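Local coordinates for protein pyocin-S2 (PDB 5ODW) that kills sensitive bacterial cells as a nuclease bacteriocin that breaks down their chromosomal DNA, this chain being its N-terminal part rather than the nuclease domain, at residues C[70-75]-C[169-174]. Numbering follows the deposited sequence.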
loop_
_atom_site.group_PDB
_atom_site.type_symbol
_atom_site.label_atom_id
_atom_site.label_comp_id
_atom_site.label_asym_id
_atom_site.label_seq_id
_atom_site.Cartn_x
_atom_site.Cartn_y
_atom_site.Cartn_z
ATOM N N LYS C 70 42.923 11.985 29.348
ATOM C CA LYS C 70 44.221 11.369 29.625
ATOM C C LYS C 70 45.207 12.465 30.092
ATOM O O LYS C 70 45.694 12.398 31.230
ATOM C CB LYS C 70 44.779 10.693 28.357
ATOM C CG LYS C 70 44.441 9.219 28.217
ATOM C CD LYS C 70 45.367 8.536 27.200
ATOM C CE LYS C 70 44.992 7.096 26.909
ATOM N NZ LYS C 70 46.051 6.376 26.142
ATOM N N ASN C 71 45.408 13.492 29.268
ATOM C CA ASN C 71 46.355 14.585 29.529
ATOM C C ASN C 71 45.738 15.947 29.845
ATOM O O ASN C 71 46.224 16.961 29.362
ATOM C CB ASN C 71 47.272 14.772 28.321
ATOM C CG ASN C 71 47.947 13.490 27.892
ATOM O OD1 ASN C 71 48.411 12.708 28.720
ATOM N ND2 ASN C 71 48.020 13.276 26.586
ATOM N N LEU C 72 44.668 15.984 30.626
ATOM C CA LEU C 72 43.977 17.252 30.907
ATOM C C LEU C 72 44.781 18.224 31.806
ATOM O O LEU C 72 44.635 19.441 31.639
ATOM C CB LEU C 72 42.548 17.032 31.458
ATOM C CG LEU C 72 41.536 18.157 31.159
ATOM C CD1 LEU C 72 41.344 18.376 29.647
ATOM C CD2 LEU C 72 40.233 17.907 31.848
ATOM N N LYS C 73 45.622 17.693 32.741
ATOM C CA LYS C 73 46.465 18.485 33.662
ATOM C C LYS C 73 47.434 19.364 32.872
ATOM O O LYS C 73 47.527 20.553 33.149
ATOM C CB LYS C 73 47.270 17.584 34.629
ATOM C CG LYS C 73 46.454 16.550 35.406
ATOM C CD LYS C 73 47.225 15.980 36.596
ATOM C CE LYS C 73 46.522 14.813 37.234
ATOM N NZ LYS C 73 47.108 14.505 38.563
ATOM N N ASN C 74 48.125 18.776 31.868
ATOM C CA ASN C 74 49.114 19.451 31.019
ATOM C C ASN C 74 48.450 20.364 30.028
ATOM O O ASN C 74 48.944 21.465 29.796
ATOM C CB ASN C 74 49.995 18.442 30.286
ATOM C CG ASN C 74 50.536 17.375 31.193
ATOM O OD1 ASN C 74 51.191 17.660 32.211
ATOM N ND2 ASN C 74 50.203 16.127 30.881
ATOM N N GLU C 75 47.333 19.913 29.441
ATOM C CA GLU C 75 46.571 20.689 28.472
ATOM C C GLU C 75 46.073 21.988 29.101
ATOM O O GLU C 75 46.290 23.053 28.516
ATOM C CB GLU C 75 45.406 19.859 27.912
ATOM C CG GLU C 75 44.687 20.496 26.738
ATOM C CD GLU C 75 43.664 21.568 27.059
ATOM O OE1 GLU C 75 42.759 21.313 27.887
ATOM O OE2 GLU C 75 43.763 22.663 26.464
ATOM N N ALA C 169 31.190 19.323 28.616
ATOM C CA ALA C 169 30.757 19.503 29.999
ATOM C C ALA C 169 31.541 18.610 30.949
ATOM O O ALA C 169 31.780 19.014 32.076
ATOM C CB ALA C 169 29.270 19.215 30.129
ATOM N N ASP C 170 31.944 17.413 30.510
ATOM C CA ASP C 170 32.738 16.515 31.349
ATOM C C ASP C 170 34.137 17.139 31.603
ATOM O O ASP C 170 34.579 17.246 32.752
ATOM C CB ASP C 170 32.834 15.105 30.709
ATOM C CG ASP C 170 33.432 14.039 31.628
ATOM O OD1 ASP C 170 32.891 13.838 32.747
ATOM O OD2 ASP C 170 34.428 13.392 31.224
ATOM N N ILE C 171 34.785 17.590 30.517
ATOM C CA ILE C 171 36.089 18.245 30.488
ATOM C C ILE C 171 36.070 19.543 31.339
ATOM O O ILE C 171 36.859 19.651 32.278
ATOM C CB ILE C 171 36.553 18.466 29.006
ATOM C CG1 ILE C 171 36.724 17.126 28.217
ATOM C CG2 ILE C 171 37.805 19.337 28.911
ATOM C CD1 ILE C 171 37.647 16.018 28.833
ATOM N N TYR C 172 35.149 20.491 31.032
ATOM C CA TYR C 172 34.969 21.762 31.756
ATOM C C TYR C 172 34.831 21.551 33.278
ATOM O O TYR C 172 35.506 22.257 34.028
ATOM C CB TYR C 172 33.743 22.543 31.240
ATOM C CG TYR C 172 33.851 23.192 29.870
ATOM C CD1 TYR C 172 34.948 23.987 29.537
ATOM C CD2 TYR C 172 32.776 23.173 28.984
ATOM C CE1 TYR C 172 35.015 24.654 28.312
ATOM C CE2 TYR C 172 32.832 23.829 27.756
ATOM C CZ TYR C 172 33.954 24.567 27.421
ATOM O OH TYR C 172 33.993 25.234 26.219
ATOM N N LYS C 173 33.986 20.571 33.729
ATOM C CA LYS C 173 33.768 20.205 35.144
ATOM C C LYS C 173 35.093 19.823 35.817
ATOM O O LYS C 173 35.339 20.235 36.952
ATOM C CB LYS C 173 32.791 19.008 35.260
ATOM C CG LYS C 173 31.425 19.309 35.887
ATOM C CD LYS C 173 30.566 18.031 35.965
ATOM C CE LYS C 173 29.075 18.255 36.156
ATOM N NZ LYS C 173 28.268 17.122 35.617
ATOM N N ALA C 174 35.935 19.029 35.113
ATOM C CA ALA C 174 37.245 18.555 35.570
ATOM C C ALA C 174 38.317 19.655 35.546
ATOM O O ALA C 174 39.192 19.670 36.421
ATOM C CB ALA C 174 37.692 17.383 34.722
#
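In the helical N-terminal part of pyocin-S2, the first turn of helix 72-86 packs about a third of the way along the long helix 153-204, and Leu72 spans the gap to Ile171 and Ala174. The contact is small, burying 132 Å² over both sides, and its side-chain contacts are wholly apolar. Leu72 CA and Ile171 CA lie 8.0 Å apart, a spacing that a leucine can fill. Its CG lies anti to the backbone N (chi1 -152°), which carries the forked end across to the long helix. CD1 meets the branch methyl of Ile171, with Leu72 CD1 to Ile171 CG2 at 3.7 Å. The other prong serves both residues, Leu72 CD2 lying 3.9 Å from Ala174 CB in the next turn and 3.8 Å from the backbone atom Ile171 O. Ile171 and Ala174 are three residues apart, so they come from successive turns of the helix, near enough in angle for one leucine to touch both. The beta-branched isoleucine presents CG2 close to its own backbone, while the single methyl of alanine leaves room for the leucine tip beside it.

Asn71 stands at the break between helices 47-70 and 72-86. Its psi of 40° departs from helical values, yet Glu75 N still bonds to Asn71 O at 3.2 Å within the first turn of the new helix. An asparagine, at ease outside helical geometry, suits this exposed joint, whereas Leu72 right after it is buried.

Beyond these three residues, Ile171 also touches His65 of helix 47-70 and Ile23 in a loop, and Leu72 touches Gln175 farther along helix 153-204. Tyr172 packs on helix 96-121 through Lys113, Ser116 and Ile120, so helix 153-204 meets helix 72-86 on one flank and helix 96-121 on another.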